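Local coordinates for probable porin (Pseudomonas aeruginosa, PDB 4FSP), which probably forms a beta-barrel channel of the OprD porin family that lets solutes cross the outer membrane, at residues Y223-L228 against G292-E297; L247-D252 against D262-S267. All blocks are in the same frame, centred on the assembly; numbering follows the deposited sequence.

Both contacts lie on one part of the barrel wall, interaction 1 adding a loop. Interaction 2 is the pairing of two neighbouring strands, 247-252 and 262-267, held chiefly by backbone hydrogen bonds; its leucines and Arg264 lie on the exposed face, while Ser250, Asn263 and Ser265 are buried on the other. Interaction 1 is wholly buried and uses side chains: loop segment 292-297 packs on strand segment 223-228 through a ring face, an amide and a water. Strands 223-235 and 240-252 are neighbours, joined by His226 N to Leu249 O (2.7 Å). Interaction 2 is nested within the span that interaction 1 closes, and Phe293 and Pro294 of the loop rest on the buried face of its strands.

Interaction 1: residues Y223-L228 against G292-E297; sequences YAQHFL and GFPYLE. With C8E ((hydroxyethyloxy)tri(ethyloxy)octane), chain I.
Pro294 sets CB over the face of the Tyr223 ring, where a long loop after strand 278-288 folds onto the buried face of a barrel strand of this OprD-family porin. In this CH-pi contact Pro294 CB sits 4.1 Å from the Tyr223 ring centroid, almost straight above it. Tyr223 CG stands between the backbone N and the carbonyl carbon (chi1 74°). At the far end of the ring, Tyr223 OH touches Tyr295 CA at 3.5 Å and Leu296 CD2 at 3.6 Å. Polar contacts centre on Gln225, whose extended chain carries its amide to the loop. Gln225 NE2 donates to Pro294 O (3.2 Å), a bent bond with an N-H...O angle of 144°, and also bonds Ser250 OG on the next strand. The Gln225 side chain crosses that of Phe293 at about a right angle, the amide and ring planes 38° apart, with Gln225 OE1 3.5 Å from Phe293 CZ. Tyr295, whose CB is directed away from the strand, bonds through OH to Asp311 OD2. A water closes the polar group, donating one hydrogen to Gln225 OE1 at 2.8 Å and the other to Pro294 O at 2.8 Å.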
loop_
_atom_site.group_PDB
_atom_site.type_symbol
_atom_site.label_atom_id
_atom_site.label_comp_id
_atom_site.label_asym_id
_atom_site.label_seq_id
_atom_site.Cartn_x
_atom_site.Cartn_y
_atom_site.Cartn_z
ATOM N N TYR A 223 16.099 7.807 8.756
ATOM C CA TYR A 223 14.988 8.518 9.382
ATOM C C TYR A 223 14.151 7.607 10.264
ATOM O O TYR A 223 14.151 6.386 10.095
ATOM C CB TYR A 223 14.078 9.165 8.328
ATOM C CG TYR A 223 13.203 8.179 7.590
ATOM C CD1 TYR A 223 13.678 7.521 6.466
ATOM C CD2 TYR A 223 11.902 7.895 8.017
ATOM C CE1 TYR A 223 12.892 6.601 5.776
ATOM C CE2 TYR A 223 11.100 6.979 7.324
ATOM C CZ TYR A 223 11.608 6.340 6.203
ATOM O OH TYR A 223 10.845 5.431 5.502
ATOM N N ALA A 224 13.433 8.224 11.198
ATOM C CA ALA A 224 12.422 7.550 12.000
ATOM C C ALA A 224 11.127 8.293 11.757
ATOM O O ALA A 224 11.132 9.514 11.633
ATOM C CB ALA A 224 12.771 7.607 13.481
ATOM N N GLN A 225 10.017 7.566 11.697
ATOM C CA GLN A 225 8.720 8.196 11.492
ATOM C C GLN A 225 7.726 7.702 12.533
ATOM O O GLN A 225 7.617 6.503 12.768
ATOM C CB GLN A 225 8.214 7.899 10.082
ATOM C CG GLN A 225 6.770 8.293 9.783
ATOM C CD GLN A 225 6.454 8.141 8.288
ATOM O OE1 GLN A 225 5.619 7.315 7.886
ATOM N NE2 GLN A 225 7.137 8.930 7.460
ATOM N N HIS A 226 7.025 8.636 13.173
ATOM C CA HIS A 226 5.953 8.286 14.102
ATOM C C HIS A 226 4.633 8.490 13.377
ATOM O O HIS A 226 4.451 9.494 12.693
ATOM C CB HIS A 226 5.986 9.181 15.351
ATOM C CG HIS A 226 7.206 9.003 16.201
ATOM N ND1 HIS A 226 7.282 8.066 17.213
ATOM C CD2 HIS A 226 8.394 9.654 16.209
ATOM C CE1 HIS A 226 8.462 8.143 17.795
ATOM N NE2 HIS A 226 9.160 9.103 17.208
ATOM N N PHE A 227 3.720 7.537 13.518
ATOM C CA PHE A 227 2.399 7.648 12.902
ATOM C C PHE A 227 1.320 7.527 13.957
ATOM O O PHE A 227 1.406 6.664 14.842
ATOM C CB PHE A 227 2.185 6.534 11.862
ATOM C CG PHE A 227 0.757 6.407 11.402
ATOM C CD1 PHE A 227 -0.154 5.601 12.093
ATOM C CD2 PHE A 227 0.310 7.111 10.292
ATOM C CE1 PHE A 227 -1.483 5.498 11.672
ATOM C CE2 PHE A 227 -1.028 7.008 9.863
ATOM C CZ PHE A 227 -1.923 6.197 10.554
ATOM N N LEU A 228 0.273 8.345 13.829
ATOM C CA LEU A 228 -0.904 8.231 14.695
ATOM C C LEU A 228 -2.123 8.397 13.825
ATOM O O LEU A 228 -2.198 9.339 13.037
ATOM C CB LEU A 228 -0.905 9.303 15.791
ATOM C CG LEU A 228 -2.064 9.231 16.796
ATOM C CD1 LEU A 228 -2.014 7.909 17.586
ATOM C CD2 LEU A 228 -2.022 10.418 17.760
ATOM N N GLY A 292 9.638 17.105 2.681
ATOM C CA GLY A 292 8.489 16.325 2.267
ATOM C C GLY A 292 8.394 15.017 3.037
ATOM O O GLY A 292 9.176 14.765 3.960
ATOM N N PHE A 293 7.439 14.182 2.640
ATOM C CA PHE A 293 7.095 12.975 3.362
ATOM C C PHE A 293 7.981 11.799 2.936
ATOM O O PHE A 293 7.958 11.385 1.781
ATOM C CB PHE A 293 5.630 12.640 3.087
ATOM C CG PHE A 293 5.137 11.426 3.826
ATOM C CD1 PHE A 293 4.741 11.511 5.165
ATOM C CD2 PHE A 293 5.062 10.204 3.191
ATOM C CE1 PHE A 293 4.293 10.379 5.852
ATOM C CE2 PHE A 293 4.597 9.066 3.872
ATOM C CZ PHE A 293 4.218 9.151 5.202
ATOM N N PRO A 294 8.748 11.239 3.880
ATOM C CA PRO A 294 9.634 10.133 3.515
ATOM C C PRO A 294 8.936 8.789 3.606
ATOM O O PRO A 294 8.030 8.575 4.438
ATOM C CB PRO A 294 10.724 10.197 4.584
ATOM C CG PRO A 294 9.994 10.676 5.805
ATOM C CD PRO A 294 8.867 11.595 5.305
ATOM N N TYR A 295 9.377 7.888 2.734
ATOM C CA TYR A 295 8.940 6.493 2.705
ATOM C C TYR A 295 9.925 5.675 1.876
ATOM O O TYR A 295 10.772 6.244 1.190
ATOM C CB TYR A 295 7.507 6.367 2.181
ATOM C CG TYR A 295 7.186 7.001 0.820
ATOM C CD1 TYR A 295 7.091 8.386 0.661
ATOM C CD2 TYR A 295 6.886 6.201 -0.277
ATOM C CE1 TYR A 295 6.752 8.944 -0.564
ATOM C CE2 TYR A 295 6.548 6.752 -1.498
ATOM C CZ TYR A 295 6.473 8.119 -1.635
ATOM O OH TYR A 295 6.134 8.656 -2.854
ATOM N N LEU A 296 9.842 4.351 1.951
ATOM C CA LEU A 296 10.880 3.511 1.339
ATOM C C LEU A 296 10.665 3.323 -0.162
ATOM O O LEU A 296 9.521 3.282 -0.638
ATOM C CB LEU A 296 10.934 2.137 2.011
ATOM C CG LEU A 296 11.142 2.138 3.527
ATOM C CD1 LEU A 296 10.947 0.741 4.114
ATOM C CD2 LEU A 296 12.514 2.690 3.859
ATOM N N GLU A 297 11.765 3.211 -0.903
ATOM C CA GLU A 297 11.711 2.713 -2.275
ATOM C C GLU A 297 10.945 1.390 -2.323
ATOM O O GLU A 297 11.098 0.532 -1.435
ATOM C CB GLU A 297 13.123 2.473 -2.818
ATOM C CG GLU A 297 13.960 3.725 -2.991
ATOM C CD GLU A 297 15.241 3.452 -3.760
ATOM O OE1 GLU A 297 15.479 2.281 -4.133
ATOM O OE2 GLU A 297 16.016 4.406 -3.998
HETATM C C4 C8E I . 1.084 3.521 22.550
HETATM C C5 C8E I . 1.946 4.639 21.984
HETATM C C6 C8E I . 3.434 4.446 22.259
HETATM C C7 C8E I . 4.148 5.750 21.919
HETATM C C8 C8E I . 5.655 5.700 22.136
HETATM O O9 C8E I . 6.262 6.794 21.472
HETATM C C10 C8E I . 7.547 7.106 21.976
HETATM C C11 C8E I . 8.203 8.144 21.074
HETATM O O12 C8E I . 9.566 8.350 21.393
HETATM O O HOH W 1 6.481 6.409 5.421
#

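Interaction 2: residues L247-D252 against D262-S267; sequences LALSRD and DNRSFS
Ala248 and Ser265 face each other as a hydrogen-bonded antiparallel pair: Ala248 N donates to Ser265 O at 3.0 Å, and Ser265 N returns a straighter bond to Ala248 O at 2.9 Å. Ser250 and Asn263 repeat the pattern, with Ser250 N to Asn263 O the shorter at 2.7 Å and Asn263 N to Ser250 O the straighter, at 173°. Between them, Leu249 and Arg264 form a non-hydrogen-bonded pair whose side chains run side by side and point the same way; Leu249 CG stands anti to its backbone N (chi1 172°), and Leu249 CD1 touches Arg264 CG at 3.6 Å. At the next such pair Leu247 sends CD2 to the edge of the Phe266 ring, in its plane and 3.5 Å from Phe266 CD1. These strands are the two arms of a beta hairpin in the barrel wall, nearly antiparallel, their N-to-C directions 168° apart, with Leu247, Leu249 and Arg264 on its exposed face. Arg264 NH1 makes a salt bridge to Asp262 OD2. A water bridges Ser250 O and Asp262 OD1, donating to both. On the buried face, Asn263 receives a bond at OD1 from another water (2.8 Å) and gives one from ND2 to His291 O. Phe293 of the folded loop packs over Asn263 and Ser265.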
loop_
_atom_site.group_PDB
_atom_site.type_symbol
_atom_site.label_atom_id
_atom_site.label_comp_id
_atom_site.label_asym_id
_atom_site.label_seq_id
_atom_site.Cartn_x
_atom_site.Cartn_y
_atom_site.Cartn_z
ATOM N N LEU A 247 -1.728 11.511 11.242
ATOM C CA LEU A 247 -0.649 12.442 11.553
ATOM C C LEU A 247 0.648 11.658 11.557
ATOM O O LEU A 247 0.706 10.555 12.120
ATOM C CB LEU A 247 -0.853 13.078 12.937
ATOM C CG LEU A 247 -2.067 13.997 13.114
ATOM C CD1 LEU A 247 -2.235 14.391 14.579
ATOM C CD2 LEU A 247 -1.877 15.239 12.278
ATOM N N ALA A 248 1.692 12.208 10.944
ATOM C CA ALA A 248 2.987 11.545 11.014
ATOM C C ALA A 248 4.094 12.561 11.242
ATOM O O ALA A 248 4.009 13.697 10.770
ATOM C CB ALA A 248 3.252 10.703 9.749
ATOM N N LEU A 249 5.116 12.149 11.988
ATOM C CA LEU A 249 6.260 13.005 12.303
ATOM C C LEU A 249 7.536 12.275 11.935
ATOM O O LEU A 249 7.778 11.156 12.409
ATOM C CB LEU A 249 6.293 13.357 13.792
ATOM C CG LEU A 249 7.564 14.083 14.268
ATOM C CD1 LEU A 249 7.599 15.475 13.685
ATOM C CD2 LEU A 249 7.643 14.160 15.790
ATOM N N SER A 250 8.347 12.887 11.073
ATOM C CA SER A 250 9.553 12.214 10.586
ATOM C C SER A 250 10.760 13.103 10.795
ATOM O O SER A 250 10.705 14.311 10.547
ATOM C CB SER A 250 9.422 11.889 9.097
ATOM O OG SER A 250 8.157 11.294 8.814
ATOM N N ARG A 251 11.854 12.499 11.245
ATOM C CA ARG A 251 13.076 13.229 11.522
ATOM C C ARG A 251 14.225 12.317 11.147
ATOM O O ARG A 251 14.080 11.095 11.197
ATOM C CB ARG A 251 13.142 13.589 13.012
ATOM C CG ARG A 251 13.906 14.875 13.309
ATOM C CD ARG A 251 14.935 14.676 14.414
ATOM N NE ARG A 251 16.203 15.335 14.102
ATOM C CZ ARG A 251 17.325 15.173 14.798
ATOM N NH1 ARG A 251 17.342 14.370 15.854
ATOM N NH2 ARG A 251 18.430 15.813 14.435
ATOM N N ASP A 252 15.357 12.892 10.752
ATOM C CA ASP A 252 16.528 12.080 10.443
ATOM C C ASP A 252 16.996 11.438 11.730
ATOM O O ASP A 252 16.653 11.911 12.816
ATOM C CB ASP A 252 17.655 12.943 9.899
ATOM C CG ASP A 252 17.947 14.115 10.791
ATOM O OD1 ASP A 252 17.190 15.117 10.719
ATOM O OD2 ASP A 252 18.919 14.029 11.571
ATOM N N ASP A 262 13.006 16.956 8.441
ATOM C CA ASP A 262 11.954 17.343 9.370
ATOM C C ASP A 262 10.635 17.424 8.599
ATOM O O ASP A 262 10.395 18.363 7.850
ATOM C CB ASP A 262 12.306 18.679 10.054
ATOM C CG ASP A 262 11.123 19.315 10.784
ATOM O OD1 ASP A 262 10.256 18.594 11.324
ATOM O OD2 ASP A 262 11.062 20.561 10.821
ATOM N N ASN A 263 9.794 16.411 8.765
ATOM C CA ASN A 263 8.509 16.406 8.093
ATOM C C ASN A 263 7.393 16.120 9.073
ATOM O O ASN A 263 7.469 15.169 9.862
ATOM C CB ASN A 263 8.499 15.408 6.929
ATOM C CG ASN A 263 7.136 15.284 6.270
ATOM O OD1 ASN A 263 6.382 14.345 6.552
ATOM N ND2 ASN A 263 6.819 16.210 5.367
ATOM N N ARG A 264 6.391 16.995 9.054
ATOM C CA ARG A 264 5.161 16.803 9.808
ATOM C C ARG A 264 4.046 16.776 8.806
ATOM O O ARG A 264 3.820 17.743 8.077
ATOM C CB ARG A 264 4.903 17.963 10.757
ATOM C CG ARG A 264 5.909 18.090 11.842
ATOM C CD ARG A 264 6.783 19.301 11.657
ATOM N NE ARG A 264 7.516 19.545 12.898
ATOM C CZ ARG A 264 8.505 20.406 13.030
ATOM N NH1 ARG A 264 8.895 21.134 11.997
ATOM N NH2 ARG A 264 9.101 20.544 14.195
ATOM N N SER A 265 3.332 15.671 8.798
ATOM C CA SER A 265 2.381 15.381 7.759
ATOM C C SER A 265 0.985 15.255 8.348
ATOM O O SER A 265 0.789 14.607 9.389
ATOM C CB SER A 265 2.796 14.041 7.109
ATOM O OG SER A 265 1.687 13.406 6.508
ATOM N N PHE A 266 0.012 15.874 7.693
ATOM C CA PHE A 266 -1.377 15.540 7.969
ATOM C C PHE A 266 -1.999 15.074 6.670
ATOM O O PHE A 266 -1.722 15.628 5.607
ATOM C CB PHE A 266 -2.210 16.725 8.504
ATOM C CG PHE A 266 -3.703 16.413 8.580
ATOM C CD1 PHE A 266 -4.256 15.808 9.714
ATOM C CD2 PHE A 266 -4.537 16.663 7.498
ATOM C CE1 PHE A 266 -5.631 15.488 9.766
ATOM C CE2 PHE A 266 -5.908 16.343 7.544
ATOM C CZ PHE A 266 -6.451 15.760 8.682
ATOM N N SER A 267 -2.875 14.086 6.772
ATOM C CA SER A 267 -3.518 13.505 5.613
ATOM C C SER A 267 -4.785 12.850 6.125
ATOM O O SER A 267 -4.738 11.986 7.001
ATOM C CB SER A 267 -2.601 12.451 5.000
ATOM O OG SER A 267 -3.128 11.958 3.783
HETATM O O HOH W 2 6.071 12.482 8.666
HETATM O O HOH W 3 11.022 16.196 12.673
#